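Local coordinates for protein DnaJ homolog subfamily C member 3 (Mus musculus, PDB 3IEG) that belongs, as its TPR domain, to a co-chaperone that binds misfolded proteins in the unfolded protein response, stimulates HSPA8 ATPase activity and restrains GCN2 kinase, at residues A[307-312]-A[329-334]; A[290-295]-A[313-318]; A[324-329]-A[347-352]; A[251-256]-A[279-284]. All coordinates share one frame; numbering follows the deposited sequence.

Interaction 1. Residues A[307-312]-A[329-334]; sequences NALKDR and YEAAQE
Segments 307-312 and 329-334 belong to helices that run antiparallel, their N-to-C directions 157° apart; the axes come within 8.7 Å of each other, and Leu309 faces Ala332 across the gap. That close approach is possible because one helix offers mainly methyl groups at the interface. Leu309 does most of the reaching: its CG lies anti to the carbonyl carbon (chi1 -73°), which carries the CD1 branch over the opposing helix. There CD1 rests against the backbone as much as against side chains, 3.7 Å from Ala332 N, and the CB of Ala332 and the CB of Ala331 sit 3.9 and 4.1 Å from it. Ala332 CB also meets Leu309 CB, so the branched residue clasps the alanine with both the root and the end of its side chain. An alanine suits each of these positions because it lets a leucine press directly on the helix surface.

Beside this, Lys310, next to Leu309, crosses Tyr329, a turn before Ala332, at about a right angle. The contact is made by the aliphatic start of the lysine, with CG 4.1 Å from Tyr329 CE2 and placed obliquely to the ring. A bend at chi3 (64°) helps turn the rest of the chain and its ammonium group away from this apolar seam. Leu309 also touches Leu299 of helix 288-301, whereas Lys310 touches Gln341 of helix 340-357.

Both segments lie in the ninth tetratricopeptide repeat. The antiparallel helix pair joined by a short turn is the TPR unit, and here it closes by a leucine packing on alanines.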
loop_
_atom_site.group_PDB
_atom_site.type_symbol
_atom_site.label_atom_id
_atom_site.label_comp_id
_atom_site.label_asym_id
_atom_site.label_seq_id
_atom_site.Cartn_x
_atom_site.Cartn_y
_atom_site.Cartn_z
ATOM N N ASN A 307 4.602 26.276 10.647
ATOM C CA ASN A 307 3.527 27.179 10.196
ATOM C C ASN A 307 2.885 27.964 11.342
ATOM O O ASN A 307 2.661 29.175 11.233
ATOM C CB ASN A 307 2.439 26.409 9.438
ATOM C CG ASN A 307 2.927 25.826 8.124
ATOM O OD1 ASN A 307 3.810 26.376 7.468
ATOM N ND2 ASN A 307 2.334 24.705 7.725
ATOM N N ALA A 308 2.604 27.256 12.432
ATOM C CA ALA A 308 2.005 27.837 13.638
ATOM C C ALA A 308 2.953 28.829 14.302
ATOM O O ALA A 308 2.519 29.874 14.796
ATOM C CB ALA A 308 1.596 26.735 14.625
ATOM N N LEU A 309 4.242 28.497 14.308
ATOM C CA LEU A 309 5.259 29.396 14.838
ATOM C C LEU A 309 5.324 30.700 14.046
ATOM O O LEU A 309 5.285 31.785 14.631
ATOM C CB LEU A 309 6.626 28.713 14.876
ATOM C CG LEU A 309 6.754 27.660 15.980
ATOM C CD1 LEU A 309 7.977 26.781 15.767
ATOM C CD2 LEU A 309 6.764 28.312 17.366
ATOM N N LYS A 310 5.405 30.582 12.721
ATOM C CA LYS A 310 5.477 31.742 11.833
ATOM C C LYS A 310 4.238 32.614 11.956
ATOM O O LYS A 310 4.338 33.844 12.001
ATOM C CB LYS A 310 5.644 31.303 10.371
ATOM C CG LYS A 310 7.049 30.813 9.993
ATOM C CD LYS A 310 7.046 29.938 8.727
ATOM C CE LYS A 310 6.604 30.715 7.490
ATOM N NZ LYS A 310 6.559 29.823 6.304
ATOM N N ASP A 311 3.073 31.972 12.014
ATOM C CA ASP A 311 1.813 32.698 12.070
ATOM C C ASP A 311 1.605 33.377 13.424
ATOM O O ASP A 311 1.119 34.518 13.473
ATOM C CB ASP A 311 0.631 31.808 11.668
ATOM C CG ASP A 311 0.625 31.490 10.183
ATOM O OD1 ASP A 311 1.231 32.249 9.415
ATOM O OD2 ASP A 311 0.023 30.482 9.772
ATOM N N ARG A 312 1.988 32.695 14.507
ATOM C CA ARG A 312 1.978 33.329 15.828
ATOM C C ARG A 312 2.971 34.492 15.870
ATOM O O ARG A 312 2.641 35.570 16.369
ATOM C CB ARG A 312 2.254 32.345 16.967
ATOM C CG ARG A 312 1.961 32.963 18.329
ATOM C CD ARG A 312 1.903 31.958 19.444
ATOM N NE ARG A 312 3.238 31.476 19.766
ATOM C CZ ARG A 312 3.522 30.621 20.742
ATOM N NH1 ARG A 312 2.557 30.126 21.515
ATOM N NH2 ARG A 312 4.780 30.257 20.934
ATOM N N TYR A 329 10.247 32.790 15.761
ATOM C CA TYR A 329 10.977 32.571 14.498
ATOM C C TYR A 329 12.225 31.708 14.715
ATOM O O TYR A 329 12.516 30.819 13.918
ATOM C CB TYR A 329 11.363 33.889 13.797
ATOM C CG TYR A 329 10.299 34.480 12.886
ATOM C CD1 TYR A 329 9.761 35.739 13.141
ATOM C CD2 TYR A 329 9.839 33.790 11.764
ATOM C CE1 TYR A 329 8.783 36.293 12.307
ATOM C CE2 TYR A 329 8.854 34.337 10.926
ATOM C CZ TYR A 329 8.334 35.587 11.205
ATOM O OH TYR A 329 7.369 36.140 10.396
ATOM N N GLU A 330 12.944 31.973 15.802
ATOM C CA GLU A 330 14.132 31.201 16.162
ATOM C C GLU A 330 13.837 29.717 16.391
ATOM O O GLU A 330 14.622 28.857 15.986
ATOM C CB GLU A 330 14.823 31.816 17.386
ATOM C CG GLU A 330 15.794 32.943 17.029
ATOM C CD GLU A 330 16.042 33.921 18.169
ATOM O OE1 GLU A 330 15.562 33.677 19.300
ATOM O OE2 GLU A 330 16.725 34.942 17.930
ATOM N N ALA A 331 12.708 29.428 17.033
ATOM C CA ALA A 331 12.254 28.055 17.241
ATOM C C ALA A 331 11.939 27.361 15.910
ATOM O O ALA A 331 12.263 26.185 15.723
ATOM C CB ALA A 331 11.039 28.026 18.171
ATOM N N ALA A 332 11.316 28.099 14.991
ATOM C CA ALA A 332 10.990 27.577 13.675
ATOM C C ALA A 332 12.253 27.351 12.858
ATOM O O ALA A 332 12.380 26.328 12.185
ATOM C CB ALA A 332 10.048 28.515 12.950
ATOM N N GLN A 333 13.187 28.300 12.938
ATOM C CA GLN A 333 14.432 28.253 12.167
ATOM C C GLN A 333 15.338 27.115 12.624
ATOM O O GLN A 333 16.130 26.592 11.839
ATOM C CB GLN A 333 15.183 29.583 12.274
ATOM C CG GLN A 333 16.259 29.793 11.202
ATOM C CD GLN A 333 17.105 31.050 11.425
ATOM O OE1 GLN A 333 17.446 31.403 12.560
ATOM N NE2 GLN A 333 17.456 31.719 10.335
ATOM N N GLU A 334 15.203 26.731 13.891
ATOM C CA GLU A 334 16.089 25.754 14.507
ATOM C C GLU A 334 16.313 24.500 13.659
ATOM O O GLU A 334 17.458 24.075 13.487
ATOM C CB GLU A 334 15.598 25.378 15.904
ATOM C CG GLU A 334 16.672 24.715 16.746
ATOM C CD GLU A 334 16.225 24.443 18.166
ATOM O OE1 GLU A 334 15.210 23.738 18.356
ATOM O OE2 GLU A 334 16.902 24.925 19.101
#

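Interaction 2. Residues A[290-295]-A[313-318]; sequences EAIRIC and AEAYLI
Ala291 and Ala315 meet methyl to methyl, CB to CB at 3.6 Å, and this pair of small bumps marks the place where the backbones of 290-295 and 313-318 face each other most closely. The axes approach to 9.0 Å at an angle of 148°, a spacing that the small alanine methyls fit. Beside the alanines the larger shapes interlock. Ile292 points at the other helix and inserts its CG2 methyl into the notch between Ala315 and the ring of Tyr316. It sits 4.0 Å from Ala315 CB and equally 4.0 Å from Tyr316 CE2. The isoleucine and tyrosine side chains cross nearly at right angles, and the methyl approaches the ring obliquely. Beta branching suits Ile292, since it places a methyl close to the backbone, and the long tyrosine suits one wall of the notch because its ring reaches back across the groove.

The contact joins the eighth repeat to the ninth. Phe282 of helix 268-284 packs on Ala291, while Tyr316 lies against Glu324 and Ala325 of helix 322-333, and Leu317 reaches Leu352 of helix 340-357.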
loop_
_atom_site.group_PDB
_atom_site.type_symbol
_atom_site.label_atom_id
_atom_site.label_comp_id
_atom_site.label_asym_id
_atom_site.label_seq_id
_atom_site.Cartn_x
_atom_site.Cartn_y
_atom_site.Cartn_z
ATOM N N GLU A 290 -6.923 36.663 18.772
ATOM C CA GLU A 290 -7.419 35.316 18.481
ATOM C C GLU A 290 -6.312 34.456 17.890
ATOM O O GLU A 290 -6.199 33.278 18.210
ATOM C CB GLU A 290 -8.631 35.340 17.541
ATOM C CG GLU A 290 -9.827 36.166 18.032
ATOM C CD GLU A 290 -9.765 37.629 17.574
ATOM O OE1 GLU A 290 -8.881 38.387 18.055
ATOM O OE2 GLU A 290 -10.606 38.020 16.727
ATOM N N ALA A 291 -5.487 35.059 17.045
ATOM C CA ALA A 291 -4.372 34.364 16.435
ATOM C C ALA A 291 -3.455 33.734 17.476
ATOM O O ALA A 291 -3.154 32.543 17.382
ATOM C CB ALA A 291 -3.591 35.295 15.525
ATOM N N ILE A 292 -3.028 34.511 18.477
ATOM C CA ILE A 292 -2.098 33.965 19.471
ATOM C C ILE A 292 -2.749 32.898 20.352
ATOM O O ILE A 292 -2.069 31.966 20.766
ATOM C CB ILE A 292 -1.337 35.026 20.340
ATOM C CG1 ILE A 292 -2.073 35.311 21.647
ATOM C CG2 ILE A 292 -1.028 36.302 19.554
ATOM C CD1 ILE A 292 -1.194 35.180 22.888
ATOM N N ARG A 293 -4.055 33.014 20.609
ATOM C CA ARG A 293 -4.738 32.038 21.468
ATOM C C ARG A 293 -4.715 30.650 20.845
ATOM O O ARG A 293 -4.312 29.683 21.492
ATOM C CB ARG A 293 -6.183 32.448 21.815
ATOM C CG ARG A 293 -6.305 33.788 22.548
ATOM C CD ARG A 293 -7.636 33.948 23.325
ATOM N NE ARG A 293 -7.958 35.364 23.554
ATOM C CZ ARG A 293 -8.755 35.831 24.520
ATOM N NH1 ARG A 293 -9.322 35.007 25.397
ATOM N NH2 ARG A 293 -8.978 37.141 24.618
ATOM N N ILE A 294 -5.122 30.551 19.584
ATOM C CA ILE A 294 -5.263 29.234 18.966
ATOM C C ILE A 294 -3.990 28.720 18.318
ATOM O O ILE A 294 -3.805 27.519 18.238
ATOM C CB ILE A 294 -6.503 29.114 18.022
ATOM C CG1 ILE A 294 -6.132 29.327 16.557
ATOM C CG2 ILE A 294 -7.645 30.031 18.501
ATOM C CD1 ILE A 294 -5.970 30.776 16.162
ATOM N N CYS A 295 -3.106 29.608 17.875
ATOM C CA CYS A 295 -1.799 29.150 17.419
ATOM C C CYS A 295 -1.042 28.531 18.593
ATOM O O CYS A 295 -0.292 27.567 18.411
ATOM C CB CYS A 295 -0.980 30.261 16.754
ATOM S SG CYS A 295 -1.717 30.982 15.254
ATOM N N ALA A 313 4.171 34.276 15.332
ATOM C CA ALA A 313 5.136 35.349 15.180
ATOM C C ALA A 313 4.478 36.546 14.499
ATOM O O ALA A 313 4.385 37.618 15.088
ATOM C CB ALA A 313 6.349 34.875 14.395
ATOM N N GLU A 314 3.991 36.363 13.275
ATOM C CA GLU A 314 3.335 37.457 12.565
ATOM C C GLU A 314 2.283 38.178 13.422
ATOM O O GLU A 314 2.133 39.394 13.326
ATOM C CB GLU A 314 2.740 36.984 11.236
ATOM C CG GLU A 314 3.685 37.135 10.038
ATOM C CD GLU A 314 3.044 36.711 8.703
ATOM O OE1 GLU A 314 1.886 37.128 8.431
ATOM O OE2 GLU A 314 3.702 35.965 7.925
ATOM N N ALA A 315 1.581 37.435 14.273
ATOM C CA ALA A 315 0.573 38.032 15.147
ATOM C C ALA A 315 1.189 38.838 16.294
ATOM O O ALA A 315 0.618 39.843 16.713
ATOM C CB ALA A 315 -0.359 36.978 15.682
ATOM N N TYR A 316 2.344 38.399 16.797
ATOM C CA TYR A 316 3.058 39.119 17.862
ATOM C C TYR A 316 3.517 40.509 17.434
ATOM O O TYR A 316 3.518 41.440 18.238
ATOM C CB TYR A 316 4.259 38.324 18.366
ATOM C CG TYR A 316 3.916 37.268 19.382
ATOM C CD1 TYR A 316 4.587 36.043 19.396
ATOM C CD2 TYR A 316 2.916 37.482 20.335
ATOM C CE1 TYR A 316 4.279 35.068 20.325
ATOM C CE2 TYR A 316 2.596 36.500 21.272
ATOM C CZ TYR A 316 3.284 35.303 21.256
ATOM O OH TYR A 316 2.976 34.333 22.176
ATOM N N LEU A 317 3.906 40.624 16.165
ATOM C CA LEU A 317 4.377 41.874 15.578
ATOM C C LEU A 317 3.294 42.956 15.489
ATOM O O LEU A 317 3.581 44.139 15.699
ATOM C CB LEU A 317 4.972 41.621 14.185
ATOM C CG LEU A 317 6.266 40.813 14.063
ATOM C CD1 LEU A 317 6.567 40.517 12.597
ATOM C CD2 LEU A 317 7.432 41.547 14.709
ATOM N N ILE A 318 2.065 42.567 15.156
ATOM C CA ILE A 318 0.957 43.517 15.190
ATOM C C ILE A 318 0.836 44.023 16.624
ATOM O O ILE A 318 0.754 45.223 16.865
ATOM C CB ILE A 318 -0.369 42.911 14.656
ATOM C CG1 ILE A 318 -0.154 42.367 13.235
ATOM C CG2 ILE A 318 -1.499 43.958 14.677
ATOM C CD1 ILE A 318 -1.281 41.485 12.693
#

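Interaction 3. Residues A[324-329]-A[347-352]; sequences EAIQDY and EKAQRL
Asp328 is gripped twice by Arg312 of the preceding helix, in a salt bridge that links helix 322-333 to helix 306-318; the same helix 322-333 meets Ala349 through Ile326 and Tyr329. Asp328 OD2 pairs with Arg312 NE, while Arg312 NH2 reaches Asp328 OD1, so that both oxygens of the carboxylate are engaged and its rotation is probably restrained. A buried aspartate suits this place because the arginine supplies both its charge partner and its donors.

Across the contact itself the chemistry is apolar. The two helices run antiparallel at 163°, with axes 9.3 Å apart, and Ile326 stands opposite Ala349. Their methyls meet: Ile326 CG2 is 3.8 Å from Ala349 CB. With chi1 at 82°, the isoleucine holds CG1 in the crowded position between its backbone N and carbonyl carbon, which leaves CG2 as the branch presented to the alanine. The methyl Ile326 CG2 also grazes the aliphatic CG of Gln350 at 4.4 Å, a residue whose methylenes can line the rim of the seam. Tyr329 adds a looser touch, its CD1 4.5 Å from Ala349 CB, the methyl lying oblique to the ring. Ala349 thus fits between a branched and an aromatic neighbour, where a small side chain is what the spacing admits.

Segment 347-352 falls in a region thought to be a flexible linker, yet here it is helical. Helix 340-357 packs along helix 322-333 as the last element of the stack, its Leu346 and Ile342 touching Tyr329, while helix 306-318 sets Ala313 against the same tyrosine.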
loop_
_atom_site.group_PDB
_atom_site.type_symbol
_atom_site.label_atom_id
_atom_site.label_comp_id
_atom_site.label_asym_id
_atom_site.label_seq_id
_atom_site.Cartn_x
_atom_site.Cartn_y
_atom_site.Cartn_z
ATOM N N GLU A 324 8.754 38.235 21.659
ATOM C CA GLU A 324 8.034 36.975 21.480
ATOM C C GLU A 324 8.012 36.548 20.016
ATOM O O GLU A 324 8.030 35.354 19.709
ATOM C CB GLU A 324 6.605 37.096 22.007
ATOM C CG GLU A 324 6.477 37.062 23.527
ATOM C CD GLU A 324 6.517 38.445 24.173
ATOM O OE1 GLU A 324 6.962 39.424 23.527
ATOM O OE2 GLU A 324 6.100 38.549 25.347
ATOM N N ALA A 325 7.975 37.533 19.121
ATOM C CA ALA A 325 7.965 37.275 17.689
ATOM C C ALA A 325 9.276 36.645 17.248
ATOM O O ALA A 325 9.254 35.643 16.538
ATOM C CB ALA A 325 7.684 38.546 16.907
ATOM N N ILE A 326 10.409 37.208 17.680
ATOM C CA ILE A 326 11.715 36.665 17.290
ATOM C C ILE A 326 11.948 35.285 17.907
ATOM O O ILE A 326 12.470 34.386 17.251
ATOM C CB ILE A 326 12.935 37.637 17.553
ATOM C CG1 ILE A 326 13.434 37.584 19.011
ATOM C CG2 ILE A 326 12.654 39.065 17.026
ATOM C CD1 ILE A 326 13.294 38.886 19.820
ATOM N N GLN A 327 11.522 35.120 19.154
ATOM C CA GLN A 327 11.665 33.865 19.869
ATOM C C GLN A 327 10.934 32.727 19.151
ATOM O O GLN A 327 11.420 31.593 19.123
ATOM C CB GLN A 327 11.148 34.018 21.291
ATOM C CG GLN A 327 11.464 32.850 22.192
ATOM C CD GLN A 327 10.645 32.878 23.462
ATOM O OE1 GLN A 327 9.920 31.927 23.767
ATOM N NE2 GLN A 327 10.736 33.981 24.204
ATOM N N ASP A 328 9.775 33.039 18.570
ATOM C CA ASP A 328 9.022 32.068 17.772
ATOM C C ASP A 328 9.660 31.780 16.406
ATOM O O ASP A 328 9.623 30.641 15.950
ATOM C CB ASP A 328 7.547 32.482 17.627
ATOM C CG ASP A 328 6.650 31.900 18.729
ATOM O OD1 ASP A 328 7.118 31.075 19.543
ATOM O OD2 ASP A 328 5.459 32.261 18.777
ATOM N N TYR A 329 10.247 32.790 15.761
ATOM C CA TYR A 329 10.977 32.571 14.498
ATOM C C TYR A 329 12.225 31.708 14.715
ATOM O O TYR A 329 12.516 30.819 13.918
ATOM C CB TYR A 329 11.363 33.889 13.797
ATOM C CG TYR A 329 10.299 34.480 12.886
ATOM C CD1 TYR A 329 9.761 35.739 13.141
ATOM C CD2 TYR A 329 9.839 33.790 11.764
ATOM C CE1 TYR A 329 8.783 36.293 12.307
ATOM C CE2 TYR A 329 8.854 34.337 10.926
ATOM C CZ TYR A 329 8.334 35.587 11.205
ATOM O OH TYR A 329 7.369 36.140 10.396
ATOM N N GLU A 347 14.420 38.543 10.277
ATOM C CA GLU A 347 15.159 39.764 9.997
ATOM C C GLU A 347 14.233 40.980 9.909
ATOM O O GLU A 347 14.650 42.102 10.204
ATOM C CB GLU A 347 16.032 39.599 8.744
ATOM C CG GLU A 347 17.204 38.623 8.965
ATOM C CD GLU A 347 17.957 38.236 7.691
ATOM O OE1 GLU A 347 17.852 38.946 6.666
ATOM O OE2 GLU A 347 18.672 37.211 7.725
ATOM N N LYS A 348 12.976 40.752 9.530
ATOM C CA LYS A 348 11.974 41.817 9.545
ATOM C C LYS A 348 11.607 42.196 10.980
ATOM O O LYS A 348 11.607 43.373 11.337
ATOM C CB LYS A 348 10.720 41.422 8.767
ATOM C CG LYS A 348 9.819 42.599 8.482
ATOM C CD LYS A 348 8.410 42.181 8.179
ATOM C CE LYS A 348 7.509 43.406 8.168
ATOM N NZ LYS A 348 6.145 43.129 7.625
ATOM N N ALA A 349 11.302 41.186 11.793
ATOM C CA ALA A 349 10.971 41.373 13.203
ATOM C C ALA A 349 12.061 42.155 13.929
ATOM O O ALA A 349 11.774 42.961 14.810
ATOM C CB ALA A 349 10.746 40.024 13.877
ATOM N N GLN A 350 13.309 41.907 13.532
ATOM C CA GLN A 350 14.471 42.571 14.088
ATOM C C GLN A 350 14.564 44.035 13.667
ATOM O O GLN A 350 14.973 44.875 14.464
ATOM C CB GLN A 350 15.739 41.824 13.695
ATOM C CG GLN A 350 15.976 40.546 14.487
ATOM C CD GLN A 350 17.031 39.644 13.852
ATOM O OE1 GLN A 350 17.548 39.932 12.765
ATOM N NE2 GLN A 350 17.353 38.544 14.527
ATOM N N ARG A 351 14.189 44.336 12.422
ATOM C CA ARG A 351 14.154 45.723 11.932
ATOM C C ARG A 351 13.072 46.537 12.639
ATOM O O ARG A 351 13.308 47.678 13.043
ATOM C CB ARG A 351 13.956 45.778 10.410
ATOM C CG ARG A 351 15.255 45.775 9.608
ATOM C CD ARG A 351 15.014 45.804 8.082
ATOM N NE ARG A 351 14.831 44.464 7.508
ATOM C CZ ARG A 351 13.668 43.958 7.087
ATOM N NH1 ARG A 351 12.544 44.672 7.153
ATOM N NH2 ARG A 351 13.629 42.726 6.591
ATOM N N LEU A 352 11.893 45.937 12.791
ATOM C CA LEU A 352 10.790 46.573 13.496
ATOM C C LEU A 352 11.143 46.854 14.953
ATOM O O LEU A 352 10.864 47.943 15.457
ATOM C CB LEU A 352 9.522 45.728 13.400
ATOM C CG LEU A 352 8.785 45.705 12.062
ATOM C CD1 LEU A 352 7.883 44.486 12.012
ATOM C CD2 LEU A 352 7.987 46.974 11.840
#

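Interaction 4. Residues A[251-256]-A[279-284]; sequences TDATSK and CHCFSK
Cys281 and Thr254 carry most of this contact, with Phe282 beside them. The helices are antiparallel, at 163°, and Thr254 and Cys281 lie nearest across them. Cys281 has its SG swung back beside the backbone N (chi1 -82°), which sets the sulfur against the methyl of Ala253, 3.5 Å from its CB. The CB of Cys281 lies beside Thr254, 3.3 Å from OG1. A slim, polarisable cysteine suits a buried position hemmed in by an alanine and a threonine.

Thr254 divides its branches. OG1 lies over one face of the Phe282 ring, but its polar needs are met within its own helix, where it bonds to the carbonyl oxygen of Tyr250. That bond explains how a hydroxyl can be accommodated in a buried seam. The methyl CG2 of Thr254 reaches the ring atom Phe282 CE2 at 4.1 Å, and the two side chains cross at about a right angle. Phe282 is suited to bridging: it continues onto Ile294 of helix 288-301.

Near it, Cys279 forms a disulfide with Cys295, tying the two helices of the eighth repeat together. The contact as a whole joins the seventh and eighth repeats, the inter-repeat helix packing by which TPRs build a superhelical solenoid.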
loop_
_atom_site.group_PDB
_atom_site.type_symbol
_atom_site.label_atom_id
_atom_site.label_comp_id
_atom_site.label_asym_id
_atom_site.label_seq_id
_atom_site.Cartn_x
_atom_site.Cartn_y
_atom_site.Cartn_z
ATOM N N THR A 251 -12.238 34.775 6.985
ATOM C CA THR A 251 -13.331 34.486 7.898
ATOM C C THR A 251 -14.246 33.387 7.349
ATOM O O THR A 251 -14.775 32.592 8.120
ATOM C CB THR A 251 -14.116 35.762 8.406
ATOM O OG1 THR A 251 -15.431 35.785 7.854
ATOM C CG2 THR A 251 -13.393 37.055 8.083
ATOM N N ASP A 252 -14.402 33.318 6.031
ATOM C CA ASP A 252 -15.145 32.210 5.428
ATOM C C ASP A 252 -14.379 30.890 5.496
ATOM O O ASP A 252 -14.978 29.830 5.681
ATOM C CB ASP A 252 -15.565 32.513 3.989
ATOM C CG ASP A 252 -16.672 33.561 3.905
ATOM O OD1 ASP A 252 -17.497 33.665 4.842
ATOM O OD2 ASP A 252 -16.722 34.278 2.888
ATOM N N ALA A 253 -13.059 30.962 5.368
ATOM C CA ALA A 253 -12.194 29.792 5.580
ATOM C C ALA A 253 -12.271 29.268 7.014
ATOM O O ALA A 253 -12.339 28.063 7.240
ATOM C CB ALA A 253 -10.747 30.105 5.202
ATOM N N THR A 254 -12.256 30.174 7.979
ATOM C CA THR A 254 -12.399 29.786 9.373
ATOM C C THR A 254 -13.694 28.997 9.530
ATOM O O THR A 254 -13.680 27.820 9.909
ATOM C CB THR A 254 -12.378 31.012 10.259
ATOM O OG1 THR A 254 -11.102 31.631 10.111
ATOM C CG2 THR A 254 -12.579 30.641 11.707
ATOM N N SER A 255 -14.793 29.657 9.180
ATOM C CA SER A 255 -16.108 29.051 9.085
ATOM C C SER A 255 -16.059 27.673 8.408
ATOM O O SER A 255 -16.608 26.709 8.936
ATOM C CB SER A 255 -17.029 30.012 8.328
ATOM O OG SER A 255 -18.230 29.393 7.914
ATOM N N LYS A 256 -15.397 27.579 7.254
ATOM C CA LYS A 256 -15.258 26.305 6.558
ATOM C C LYS A 256 -14.526 25.227 7.356
ATOM O O LYS A 256 -15.012 24.104 7.435
ATOM C CB LYS A 256 -14.604 26.473 5.192
ATOM C CG LYS A 256 -15.599 26.515 4.045
ATOM C CD LYS A 256 -16.239 25.179 3.756
ATOM C CE LYS A 256 -17.180 25.325 2.581
ATOM N NZ LYS A 256 -18.581 25.401 2.988
ATOM N N CYS A 279 -5.525 28.951 12.744
ATOM C CA CYS A 279 -4.422 29.763 13.242
ATOM C C CYS A 279 -3.853 30.654 12.135
ATOM O O CYS A 279 -3.596 31.839 12.352
ATOM C CB CYS A 279 -3.356 28.854 13.851
ATOM S SG CYS A 279 -1.683 29.497 13.839
ATOM N N HIS A 280 -3.696 30.079 10.943
ATOM C CA HIS A 280 -3.258 30.808 9.754
ATOM C C HIS A 280 -4.267 31.884 9.363
ATOM O O HIS A 280 -3.883 33.013 9.085
ATOM C CB HIS A 280 -3.026 29.834 8.594
ATOM C CG HIS A 280 -2.427 30.467 7.375
ATOM N ND1 HIS A 280 -1.132 30.937 7.339
ATOM C CD2 HIS A 280 -2.942 30.690 6.141
ATOM C CE1 HIS A 280 -0.876 31.428 6.138
ATOM N NE2 HIS A 280 -1.958 31.290 5.392
ATOM N N CYS A 281 -5.552 31.535 9.360
ATOM C CA CYS A 281 -6.614 32.475 8.998
ATOM C C CYS A 281 -6.641 33.736 9.842
ATOM O O CYS A 281 -6.588 34.836 9.306
ATOM C CB CYS A 281 -7.978 31.806 9.030
ATOM S SG CYS A 281 -8.291 30.917 7.530
ATOM N N PHE A 282 -6.702 33.577 11.158
ATOM C CA PHE A 282 -6.692 34.729 12.054
ATOM C C PHE A 282 -5.425 35.589 11.898
ATOM O O PHE A 282 -5.512 36.808 11.828
ATOM C CB PHE A 282 -6.943 34.301 13.503
ATOM C CG PHE A 282 -8.400 34.024 13.812
ATOM C CD1 PHE A 282 -9.345 35.061 13.804
ATOM C CD2 PHE A 282 -8.830 32.743 14.128
ATOM C CE1 PHE A 282 -10.707 34.812 14.102
ATOM C CE2 PHE A 282 -10.186 32.484 14.429
ATOM C CZ PHE A 282 -11.121 33.517 14.412
ATOM N N SER A 283 -4.265 34.948 11.799
ATOM C CA SER A 283 -3.007 35.660 11.568
ATOM C C SER A 283 -3.052 36.565 10.333
ATOM O O SER A 283 -2.777 37.757 10.425
ATOM C CB SER A 283 -1.845 34.668 11.463
ATOM O OG SER A 283 -0.594 35.337 11.386
ATOM N N LYS A 284 -3.404 35.990 9.187
ATOM C CA LYS A 284 -3.422 36.710 7.914
ATOM C C LYS A 284 -4.560 37.732 7.800
ATOM O O LYS A 284 -4.469 38.690 7.030
ATOM C CB LYS A 284 -3.485 35.724 6.741
ATOM C CG LYS A 284 -2.219 34.922 6.493
ATOM C CD LYS A 284 -1.055 35.788 5.981
ATOM C CE LYS A 284 0.157 34.911 5.621
ATOM N NZ LYS A 284 1.482 35.563 5.889
#

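Overall arrangement
All four contacts lie in the C-terminal stack of TPR helices, interaction 4 coming first along the chain, and all rest on antiparallel helix packing. Interactions 1 and 4 are the more buried; interactions 2 and 3 are partly buried. Interactions 1 and 2 share helix 306-318, and interactions 1 and 3 share helix 322-333, with Tyr329 serving both. Interaction 1 lies within a repeat, 2 and 4 between repeats, and 3 between the last repeat and the final helix. Methyl groups dominate 1 to 3, whereas 4 brings in sulfur and a hydroxyl. Stronger ties run between contacts: the Cys279-Cys295 disulfide and Glu314-Lys284 salt bridge join 4 to 2, Arg312-Asp328 joins 1 to 3, and Asp311 bonds His280 and Ser283.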